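Local coordinates for protein vanadium-dependent bromoperoxidase (Corallina officinalis, PDB 1QHB) that catalyses the bromination of organic substrates with bromide and hydrogen peroxide, using vanadate as cofactor and calcium for stability, at residues G38-Y43 against P51-S56; F57-P62 against S475-S480; L93-A98 against R121-S126; D290-L295 against L467-A472. One frame throughout, in Å; residues are numbered along the deposited sequence.

How the contacts relate
Contact 2 is the centre of the group: it holds His478, an active-site residue by similarity, whose side chain lies about 3 Å from that of Lys398 in the vanadate site and about 3 Å from a bound phosphate. Contact 1 precedes it in the same loop and touches it by packing, their centres 15 Å apart. Contact 3 is closest, 9 Å between centres, and probable hydrogen bonds join the two: Gly60 O to Gly96 N (2.7 Å) and Phe477 N to Glu124 OE2 (2.7 Å). Contact 4 shares the loop 467-480 with contact 2, 15 Å away between centres, and brings Phe471 to the vanadate-site Arg545. Contacts 1 and 4 lie 25 Å apart, centre to centre.

Contact 1: residues G38-Y43 against P51-S56; sequences GEELLY and PSFIGS
Tyr43 packs on Ser52, Ile54 and Gly55 where the long loop between helices 11-28 and 72-84 folds back on itself, its return arm ending in a type I beta turn from Phe53 to Ser56. Tyr43 CB starts 3.5 Å from Ser52 OG. CG and CD2 then run across the Ile54 side chain at about a right angle, CD2 being 3.8 Å from Ile54 CG1. CD2 also lies 4.1 Å from Gly55 N, where the residue without a side chain lets the ring come close. At the tip, Tyr43 OH donates to Glu39 OE2 (2.5 Å), which lies in the plane of the ring and is met on the anti side of its carboxylate; Leu150 N also bonds OE2, so this second-shell donor steadies the carboxylate that receives the phenol. The backbone of Tyr43 is held as well: Ser52 N donates to Tyr43 O at 2.9 Å from above the carbonyl plane, nearly straight at 164°, and Ser52 OG adds a weak bond. One water donates to both Tyr43 O and Glu40 O and accepts from Phe53 N, stitching the two arms together. Leu41 CD2 lies 3.7 Å from Phe53 CE1, the two side chains running alongside each other in the same direction. Glu40, its CG anti to the backbone N (chi1 -170°), passes Ser56 OG and makes a salt bridge with Arg403. Another water donates to Glu39 OE1 (2.9 Å) and to Gly55 O (2.8 Å).

Contact 2: residues F57-P62 against S475-S480; sequences FTKGLP and SPFHPS
Lys59 is a buried lysine whose extended chain crosses the Phe477 ring at about a right angle to reach Ser475. Its CG makes an off-centre CH-pi contact, 4.3 Å from the Phe477 centroid, and CE lies 3.6 Å from Phe477 CE1. At the tip NZ donates to Ser475 O (2.9 Å) and weakly to Ser475 OG; NZ also forms a salt bridge with Glu408, its strongest partner, and bonds Glu473 O. Gly60 CA fits 3.7 Å from Phe477 CE2. Phe477 itself is the centre of an inverse gamma turn, after which the chain passes over Phe57. With CG anti to the backbone N (chi1 175°), Phe57 turns one ring face to His478 and Pro479: Pro479 CG sits 4.0 Å from the centroid in a CH-pi contact, and Phe57 CZ is 3.5 Å from His478 N. The backbone of His478, probably an active-site residue, is thus backed by a phenyl ring, while its ND1 bonds Lys398 of the vanadate site. Helix 376-402 supplies Phe399 against His478 and Pro479, strand 123-124 meets Leu61, Pro476 and His478, and helix 72-84 packs on Thr58, Leu61 and Pro62.

Contact 3: residues L93-A98 against R121-S126; sequences LTLGPA and RGWENS
With CG anti to the backbone N (chi1 -175°) Leu95 reaches the indole of Trp123, whose CG stands anti to its own carbonyl carbon (chi1 -63°); the two side chains run antiparallel, each tip passing the other. Leu95 CD1 lies over one face of the six-membered ring in a CH-pi contact, 3.7 Å from its centroid and 23° off the normal, and closest to CH2 at 3.4 Å. The other branch, Leu95 CD2, turns to the backbone at Arg121 O, 3.6 Å away. Leu93 CD1 touches Trp123 CZ3 (3.8 Å), and Thr94 O lies at the ring edge, 3.9 Å from CH2. The polar end of the indole is held elsewhere: NE1 bonds Lys59 O. Within 121-126, Arg121 NH2 makes a salt bridge to Glu124 OE2 (3.2 Å), and that oxygen also bonds Phe477 N, tying this segment to the loop that carries His478. Helix 72-84 packs against both segments through Phe78, which meets Trp123 and Leu93. Trp123 and Glu124 form a parallel ladder with a strand of a neighbouring subunit, whose calcium-binding residues Asp363 and Gln368 bond Gly122 N and Ser126 N.

Contact 4: residues D290-L295 against L467-A472; sequences DFMTDL and LPMAFA
Phe291 and Met469 exchange both of their backbone hydrogen bonds. Phe291 N donates to Met469 O (3.0 Å) in the plane of that carbonyl, bent to 144° at the hydrogen, while Met469 N returns a shorter, straighter bond to Phe291 O (2.8 Å, 169°). Next along, Met292 O and Leu467 O lie 4.2 Å apart, and one water donates to both, at 3.1 Å to Met292 O and 2.7 Å to Leu467 O, so two neighbouring acceptors are satisfied together. Arg169 bonds Pro468 O through NH2 and, together with Arg324, balances the carboxylate of Asp290, which is buried beside Pro468. The two Phe291-Met469 bonds make a single antiparallel bridge, a hydrogen-bonded pair, between two loops that come before helix 295-302 and helix 484-499. Asp294 is the N-cap of the first of these helices, its OD2 taking Val297 N, and Thr293 OG1 bonds Asn453 OD1, leaving Thr293 CG2 to lie 4.0 Å from Pro468 CB. Apolar contacts come from Phe291, Met292 and Ala472. Ala472 lies over one face of the Phe291 ring, its CB 4.1 Å from the centroid in a CH-pi contact. Met292 SD lies 3.7 Å from Met469 CG, the two methionine side chains crossing at a slant. Phe471 points away from 290-295, stacks on His331 and touches Arg545 of the vanadate site.

Contact 1: residues G38-Y43 against P51-S56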
# COMPACT_ATOMS: atom_id res chain seq x y z
N GLY A 38 -17.63 26.15 -31.64
CA GLY A 38 -16.83 26.14 -32.85
C GLY A 38 -16.55 27.47 -33.52
O GLY A 38 -15.75 27.60 -34.44
N GLU A 39 -17.16 28.56 -33.02
CA GLU A 39 -17.10 29.87 -33.64
C GLU A 39 -15.76 30.55 -33.52
O GLU A 39 -15.36 31.36 -34.36
CB GLU A 39 -18.10 30.83 -32.97
CG GLU A 39 -19.38 30.85 -33.76
CD GLU A 39 -20.41 31.76 -33.12
OE1 GLU A 39 -20.42 31.90 -31.90
OE2 GLU A 39 -21.18 32.28 -33.94
N GLU A 40 -15.10 30.23 -32.42
CA GLU A 40 -13.89 30.94 -32.09
C GLU A 40 -12.95 31.19 -33.25
O GLU A 40 -12.41 32.30 -33.39
CB GLU A 40 -13.21 30.23 -30.93
CG GLU A 40 -12.06 31.06 -30.37
CD GLU A 40 -11.72 30.80 -28.94
OE1 GLU A 40 -12.54 31.10 -28.04
OE2 GLU A 40 -10.58 30.33 -28.69
N LEU A 41 -12.59 30.16 -33.98
CA LEU A 41 -11.64 30.28 -35.07
C LEU A 41 -12.33 30.19 -36.42
O LEU A 41 -11.56 30.22 -37.40
CB LEU A 41 -10.60 29.12 -35.05
CG LEU A 41 -9.71 29.10 -33.81
CD1 LEU A 41 -8.88 27.82 -33.79
CD2 LEU A 41 -8.84 30.34 -33.79
N LEU A 42 -13.65 30.07 -36.41
CA LEU A 42 -14.38 29.98 -37.68
C LEU A 42 -14.28 31.27 -38.49
O LEU A 42 -13.96 31.19 -39.68
CB LEU A 42 -15.86 29.61 -37.39
CG LEU A 42 -16.81 29.47 -38.58
CD1 LEU A 42 -16.39 28.38 -39.55
CD2 LEU A 42 -18.25 29.21 -38.15
N TYR A 43 -14.61 32.42 -37.95
CA TYR A 43 -14.71 33.66 -38.72
C TYR A 43 -13.34 34.19 -39.08
O TYR A 43 -12.38 34.24 -38.29
CB TYR A 43 -15.57 34.75 -38.00
CG TYR A 43 -16.90 34.14 -37.58
CD1 TYR A 43 -17.78 33.59 -38.51
CD2 TYR A 43 -17.23 34.07 -36.24
CE1 TYR A 43 -18.98 33.01 -38.10
CE2 TYR A 43 -18.45 33.51 -35.84
CZ TYR A 43 -19.31 33.00 -36.77
OH TYR A 43 -20.50 32.43 -36.36
N PRO A 51 -7.95 34.47 -38.31
CA PRO A 51 -9.19 34.45 -37.55
C PRO A 51 -9.44 35.88 -37.11
O PRO A 51 -8.51 36.60 -36.70
CB PRO A 51 -8.93 33.47 -36.42
CG PRO A 51 -7.45 33.34 -36.29
CD PRO A 51 -6.85 33.69 -37.62
N SER A 52 -10.71 36.32 -37.22
CA SER A 52 -11.01 37.69 -36.83
C SER A 52 -11.54 37.80 -35.40
O SER A 52 -11.58 38.91 -34.83
CB SER A 52 -12.09 38.21 -37.79
OG SER A 52 -13.25 37.34 -37.65
N PHE A 53 -12.03 36.69 -34.84
CA PHE A 53 -12.53 36.62 -33.48
C PHE A 53 -13.76 37.48 -33.24
O PHE A 53 -13.99 37.79 -32.08
CB PHE A 53 -11.42 37.01 -32.50
CG PHE A 53 -10.32 35.98 -32.51
CD1 PHE A 53 -10.57 34.65 -32.18
CD2 PHE A 53 -9.04 36.36 -32.89
CE1 PHE A 53 -9.56 33.68 -32.25
CE2 PHE A 53 -8.02 35.40 -32.95
CZ PHE A 53 -8.30 34.07 -32.63
N ILE A 54 -14.63 37.74 -34.24
CA ILE A 54 -15.80 38.57 -34.05
C ILE A 54 -16.89 37.94 -33.19
O ILE A 54 -17.84 38.65 -32.78
CB ILE A 54 -16.45 39.00 -35.41
CG1 ILE A 54 -16.94 37.83 -36.23
CG2 ILE A 54 -15.49 39.87 -36.25
CD1 ILE A 54 -17.68 38.16 -37.50
N GLY A 55 -16.85 36.61 -32.99
CA GLY A 55 -17.96 36.00 -32.22
C GLY A 55 -17.43 35.68 -30.81
O GLY A 55 -18.12 34.99 -30.06
N SER A 56 -16.26 36.24 -30.48
CA SER A 56 -15.63 35.98 -29.22
C SER A 56 -15.52 37.19 -28.29
O SER A 56 -15.47 38.34 -28.74
CB SER A 56 -14.15 35.50 -29.44
OG SER A 56 -14.20 34.32 -30.25
O HOH W 1 -15.13 34.33 -33.17
O HOH W 2 -18.94 32.41 -29.49
O HOH W 3 -14.94 32.36 -28.62
O HOH W 4 -12.48 34.13 -35.60

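Contact 2: residues F57-P62 against S475-S480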
# COMPACT_ATOMS: atom_id res chain seq x y z
N PHE A 57 -15.39 36.91 -26.98
CA PHE A 57 -15.25 38.05 -26.06
C PHE A 57 -13.91 38.69 -26.28
O PHE A 57 -12.92 38.01 -26.10
CB PHE A 57 -15.27 37.55 -24.62
CG PHE A 57 -15.03 38.57 -23.57
CD1 PHE A 57 -16.02 39.41 -23.12
CD2 PHE A 57 -13.76 38.64 -22.97
CE1 PHE A 57 -15.76 40.34 -22.13
CE2 PHE A 57 -13.51 39.54 -21.95
CZ PHE A 57 -14.50 40.40 -21.56
N THR A 58 -13.83 39.96 -26.65
CA THR A 58 -12.52 40.57 -26.82
C THR A 58 -12.55 41.93 -26.12
O THR A 58 -11.69 42.77 -26.41
CB THR A 58 -12.14 40.81 -28.27
OG1 THR A 58 -13.12 41.74 -28.80
CG2 THR A 58 -12.18 39.56 -29.15
N LYS A 59 -13.42 42.10 -25.14
CA LYS A 59 -13.46 43.40 -24.47
C LYS A 59 -12.14 43.66 -23.78
O LYS A 59 -11.71 42.82 -22.99
CB LYS A 59 -14.63 43.38 -23.49
CG LYS A 59 -15.02 44.79 -23.01
CD LYS A 59 -16.30 44.72 -22.23
CE LYS A 59 -16.62 46.09 -21.60
NZ LYS A 59 -18.08 46.19 -21.30
N GLY A 60 -11.51 44.84 -24.04
CA GLY A 60 -10.24 45.15 -23.36
C GLY A 60 -9.09 45.15 -24.34
O GLY A 60 -8.13 45.90 -24.19
N LEU A 61 -9.12 44.27 -25.33
CA LEU A 61 -8.14 44.22 -26.40
C LEU A 61 -8.44 45.36 -27.36
O LEU A 61 -9.60 45.65 -27.59
CB LEU A 61 -8.21 42.87 -27.12
CG LEU A 61 -8.04 41.62 -26.27
CD1 LEU A 61 -8.19 40.38 -27.14
CD2 LEU A 61 -6.69 41.62 -25.58
N PRO A 62 -7.41 45.97 -27.96
CA PRO A 62 -7.56 47.09 -28.87
C PRO A 62 -8.40 46.72 -30.08
O PRO A 62 -8.07 45.75 -30.78
CB PRO A 62 -6.13 47.41 -29.32
CG PRO A 62 -5.18 46.56 -28.55
CD PRO A 62 -5.99 45.57 -27.74
N SER A 475 -21.31 45.58 -19.95
CA SER A 475 -21.11 44.36 -19.19
C SER A 475 -19.82 44.41 -18.39
O SER A 475 -18.92 45.16 -18.72
CB SER A 475 -20.94 43.17 -20.15
OG SER A 475 -19.65 43.31 -20.71
N PRO A 476 -19.75 43.56 -17.38
CA PRO A 476 -18.53 43.33 -16.62
C PRO A 476 -17.41 42.85 -17.55
O PRO A 476 -17.59 42.47 -18.72
CB PRO A 476 -18.89 42.16 -15.71
CG PRO A 476 -20.40 42.24 -15.57
CD PRO A 476 -20.83 42.59 -17.00
N PHE A 477 -16.19 42.84 -17.01
CA PHE A 477 -15.04 42.43 -17.81
C PHE A 477 -14.80 40.93 -17.85
O PHE A 477 -13.72 40.49 -17.48
CB PHE A 477 -13.80 43.18 -17.32
CG PHE A 477 -13.31 44.12 -18.41
CD1 PHE A 477 -14.03 45.24 -18.77
CD2 PHE A 477 -12.07 43.93 -18.98
CE1 PHE A 477 -13.52 46.11 -19.71
CE2 PHE A 477 -11.55 44.80 -19.92
CZ PHE A 477 -12.31 45.88 -20.30
N HIS A 478 -15.80 40.17 -18.29
CA HIS A 478 -15.66 38.72 -18.43
C HIS A 478 -16.76 38.26 -19.39
O HIS A 478 -17.82 38.86 -19.56
CB HIS A 478 -15.63 38.00 -17.11
CG HIS A 478 -16.70 38.35 -16.12
ND1 HIS A 478 -17.97 37.80 -16.12
CD2 HIS A 478 -16.64 39.27 -15.09
CE1 HIS A 478 -18.63 38.35 -15.11
NE2 HIS A 478 -17.86 39.25 -14.48
N PRO A 479 -16.49 37.18 -20.12
CA PRO A 479 -17.34 36.63 -21.12
C PRO A 479 -18.77 36.34 -20.69
O PRO A 479 -19.12 36.29 -19.50
CB PRO A 479 -16.62 35.36 -21.60
CG PRO A 479 -15.16 35.73 -21.36
CD PRO A 479 -15.23 36.35 -19.96
N SER A 480 -19.61 36.20 -21.73
CA SER A 480 -21.03 36.04 -21.47
C SER A 480 -21.56 34.70 -21.05
O SER A 480 -22.66 34.67 -20.49
CB SER A 480 -21.69 36.45 -22.81
OG SER A 480 -23.04 36.86 -22.56

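Contact 3: residues L93-A98 against R121-S126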
# COMPACT_ATOMS: atom_id res chain seq x y z
N LEU A 93 -0.12 41.38 -20.97
CA LEU A 93 -1.08 41.39 -22.07
C LEU A 93 -1.31 42.82 -22.54
O LEU A 93 -1.08 43.76 -21.81
CB LEU A 93 -2.44 40.84 -21.66
CG LEU A 93 -2.48 39.34 -21.32
CD1 LEU A 93 -3.82 39.00 -20.72
CD2 LEU A 93 -2.16 38.49 -22.54
N THR A 94 -1.87 42.95 -23.74
CA THR A 94 -2.19 44.24 -24.27
C THR A 94 -3.61 44.62 -23.86
O THR A 94 -4.55 44.01 -24.32
CB THR A 94 -2.12 44.26 -25.80
OG1 THR A 94 -0.79 43.84 -26.16
CG2 THR A 94 -2.40 45.66 -26.30
N LEU A 95 -3.70 45.68 -23.06
CA LEU A 95 -5.00 46.16 -22.62
C LEU A 95 -5.27 47.59 -23.05
O LEU A 95 -4.42 48.42 -22.70
CB LEU A 95 -4.99 46.14 -21.09
CG LEU A 95 -6.25 46.48 -20.34
CD1 LEU A 95 -7.34 45.45 -20.65
CD2 LEU A 95 -5.99 46.52 -18.83
N GLY A 96 -6.38 47.92 -23.66
CA GLY A 96 -6.63 49.34 -23.94
C GLY A 96 -5.96 49.84 -25.20
O GLY A 96 -5.21 49.15 -25.87
N PRO A 97 -6.27 51.06 -25.58
CA PRO A 97 -5.74 51.66 -26.80
C PRO A 97 -4.40 52.32 -26.60
O PRO A 97 -3.82 52.45 -25.51
CB PRO A 97 -6.88 52.65 -27.13
CG PRO A 97 -7.10 53.22 -25.74
CD PRO A 97 -7.11 52.02 -24.81
N ALA A 98 -3.84 52.82 -27.70
CA ALA A 98 -2.56 53.52 -27.70
C ALA A 98 -2.53 54.62 -26.66
O ALA A 98 -3.54 55.32 -26.50
CB ALA A 98 -2.30 54.13 -29.08
N ARG A 121 -9.77 49.45 -17.46
CA ARG A 121 -10.13 48.52 -16.37
C ARG A 121 -9.60 47.16 -16.82
O ARG A 121 -9.47 46.99 -18.04
CB ARG A 121 -11.64 48.51 -16.05
CG ARG A 121 -12.52 48.24 -17.25
CD ARG A 121 -14.01 48.29 -16.90
NE ARG A 121 -14.34 47.31 -15.86
CZ ARG A 121 -15.49 46.70 -15.68
NH1 ARG A 121 -16.52 46.93 -16.50
NH2 ARG A 121 -15.55 45.86 -14.64
N GLY A 122 -9.29 46.22 -15.93
CA GLY A 122 -8.75 44.93 -16.31
C GLY A 122 -9.72 43.78 -16.20
O GLY A 122 -10.86 43.95 -15.74
N TRP A 123 -9.30 42.60 -16.68
CA TRP A 123 -10.20 41.43 -16.65
C TRP A 123 -10.40 40.96 -15.22
O TRP A 123 -9.45 41.16 -14.49
CB TRP A 123 -9.66 40.31 -17.53
CG TRP A 123 -9.61 40.78 -18.96
CD1 TRP A 123 -10.64 40.82 -19.83
CD2 TRP A 123 -8.45 41.25 -19.66
NE1 TRP A 123 -10.22 41.29 -21.06
CE2 TRP A 123 -8.87 41.55 -20.97
CE3 TRP A 123 -7.11 41.42 -19.32
CZ2 TRP A 123 -8.00 42.05 -21.94
CZ3 TRP A 123 -6.26 41.89 -20.30
CH2 TRP A 123 -6.70 42.21 -21.59
N GLU A 124 -11.60 40.44 -14.89
CA GLU A 124 -11.82 40.06 -13.49
C GLU A 124 -11.61 38.58 -13.27
O GLU A 124 -12.41 37.75 -13.70
CB GLU A 124 -13.26 40.50 -13.09
CG GLU A 124 -13.52 41.96 -13.50
CD GLU A 124 -14.93 42.45 -13.33
OE1 GLU A 124 -15.36 42.60 -12.15
OE2 GLU A 124 -15.66 42.71 -14.32
N ASN A 125 -10.51 38.20 -12.58
CA ASN A 125 -10.31 36.78 -12.29
C ASN A 125 -10.43 35.89 -13.52
O ASN A 125 -11.23 34.93 -13.57
CB ASN A 125 -11.38 36.28 -11.30
CG ASN A 125 -11.25 36.98 -9.95
OD1 ASN A 125 -12.20 37.63 -9.50
ND2 ASN A 125 -10.07 36.82 -9.37
N SER A 126 -9.58 36.14 -14.51
CA SER A 126 -9.60 35.35 -15.73
C SER A 126 -9.13 33.93 -15.51
O SER A 126 -9.44 33.12 -16.39
CB SER A 126 -8.78 36.03 -16.81
OG SER A 126 -7.64 36.66 -16.19

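Contact 4: residues D290-L295 against L467-A472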
# COMPACT_ATOMS: atom_id res chain seq x y z
N ASP A 290 -30.23 55.77 -21.29
CA ASP A 290 -29.52 54.54 -21.63
C ASP A 290 -28.13 54.94 -22.10
O ASP A 290 -27.88 56.14 -22.31
CB ASP A 290 -30.22 53.70 -22.66
CG ASP A 290 -31.60 53.24 -22.21
OD1 ASP A 290 -31.66 52.45 -21.23
OD2 ASP A 290 -32.61 53.65 -22.84
N PHE A 291 -27.23 54.00 -22.27
CA PHE A 291 -25.82 54.26 -22.48
C PHE A 291 -25.25 53.44 -23.62
O PHE A 291 -25.88 52.45 -24.02
CB PHE A 291 -24.98 53.91 -21.22
CG PHE A 291 -25.43 54.67 -19.99
CD1 PHE A 291 -24.88 55.90 -19.71
CD2 PHE A 291 -26.38 54.15 -19.12
CE1 PHE A 291 -25.25 56.62 -18.59
CE2 PHE A 291 -26.78 54.88 -18.01
CZ PHE A 291 -26.22 56.12 -17.75
N MET A 292 -24.09 53.90 -24.08
CA MET A 292 -23.40 53.22 -25.15
C MET A 292 -24.24 53.14 -26.41
O MET A 292 -24.22 52.15 -27.12
CB MET A 292 -22.98 51.81 -24.65
CG MET A 292 -21.86 51.84 -23.68
SD MET A 292 -21.55 50.32 -22.77
CE MET A 292 -20.97 49.28 -24.12
N THR A 293 -24.94 54.22 -26.75
CA THR A 293 -25.77 54.27 -27.94
C THR A 293 -25.02 55.02 -29.03
O THR A 293 -25.52 55.11 -30.15
CB THR A 293 -27.09 55.02 -27.65
OG1 THR A 293 -26.80 56.33 -27.12
CG2 THR A 293 -27.89 54.26 -26.60
N ASP A 294 -23.83 55.49 -28.75
CA ASP A 294 -23.00 56.15 -29.73
C ASP A 294 -21.81 55.22 -30.05
O ASP A 294 -21.12 54.74 -29.13
CB ASP A 294 -22.52 57.48 -29.14
CG ASP A 294 -21.44 58.05 -30.02
OD1 ASP A 294 -21.75 58.57 -31.11
OD2 ASP A 294 -20.26 57.95 -29.67
N LEU A 295 -21.52 55.07 -31.35
CA LEU A 295 -20.44 54.24 -31.81
C LEU A 295 -19.09 54.52 -31.20
O LEU A 295 -18.42 53.55 -30.74
CB LEU A 295 -20.29 54.33 -33.33
CG LEU A 295 -19.28 53.30 -33.90
CD1 LEU A 295 -19.80 51.91 -33.57
CD2 LEU A 295 -19.06 53.52 -35.39
N LEU A 467 -27.14 48.16 -29.19
CA LEU A 467 -28.10 47.80 -28.14
C LEU A 467 -27.90 48.77 -27.00
O LEU A 467 -26.81 48.89 -26.42
CB LEU A 467 -27.81 46.34 -27.74
CG LEU A 467 -28.56 45.82 -26.51
CD1 LEU A 467 -30.00 45.52 -26.81
CD2 LEU A 467 -27.95 44.50 -26.01
N PRO A 468 -28.92 49.52 -26.61
CA PRO A 468 -28.84 50.47 -25.52
C PRO A 468 -28.51 49.73 -24.24
O PRO A 468 -29.19 48.76 -23.90
CB PRO A 468 -30.18 51.19 -25.51
CG PRO A 468 -30.82 50.91 -26.85
CD PRO A 468 -30.30 49.52 -27.22
N MET A 469 -27.49 50.18 -23.48
CA MET A 469 -27.14 49.53 -22.24
C MET A 469 -27.79 50.20 -21.06
O MET A 469 -27.90 51.40 -21.02
CB MET A 469 -25.61 49.47 -22.07
CG MET A 469 -24.92 48.78 -23.25
SD MET A 469 -25.53 47.06 -23.42
CE MET A 469 -24.61 46.49 -22.09
N ALA A 470 -28.18 49.48 -19.99
CA ALA A 470 -28.70 50.17 -18.81
C ALA A 470 -27.54 50.68 -17.96
O ALA A 470 -27.75 51.56 -17.11
CB ALA A 470 -29.59 49.34 -17.92
N PHE A 471 -26.34 50.17 -18.19
CA PHE A 471 -25.18 50.49 -17.35
C PHE A 471 -24.16 51.26 -18.18
O PHE A 471 -23.91 50.91 -19.32
CB PHE A 471 -24.56 49.22 -16.81
CG PHE A 471 -25.39 48.21 -16.08
CD1 PHE A 471 -26.54 48.54 -15.39
CD2 PHE A 471 -24.98 46.87 -16.07
CE1 PHE A 471 -27.26 47.58 -14.70
CE2 PHE A 471 -25.69 45.90 -15.37
CZ PHE A 471 -26.84 46.26 -14.68
N ALA A 472 -23.52 52.26 -17.60
CA ALA A 472 -22.60 53.10 -18.36
C ALA A 472 -21.41 52.33 -18.89
O ALA A 472 -20.90 52.66 -19.98
CB ALA A 472 -22.10 54.26 -17.51
O HOH W 5 -24.17 49.07 -26.92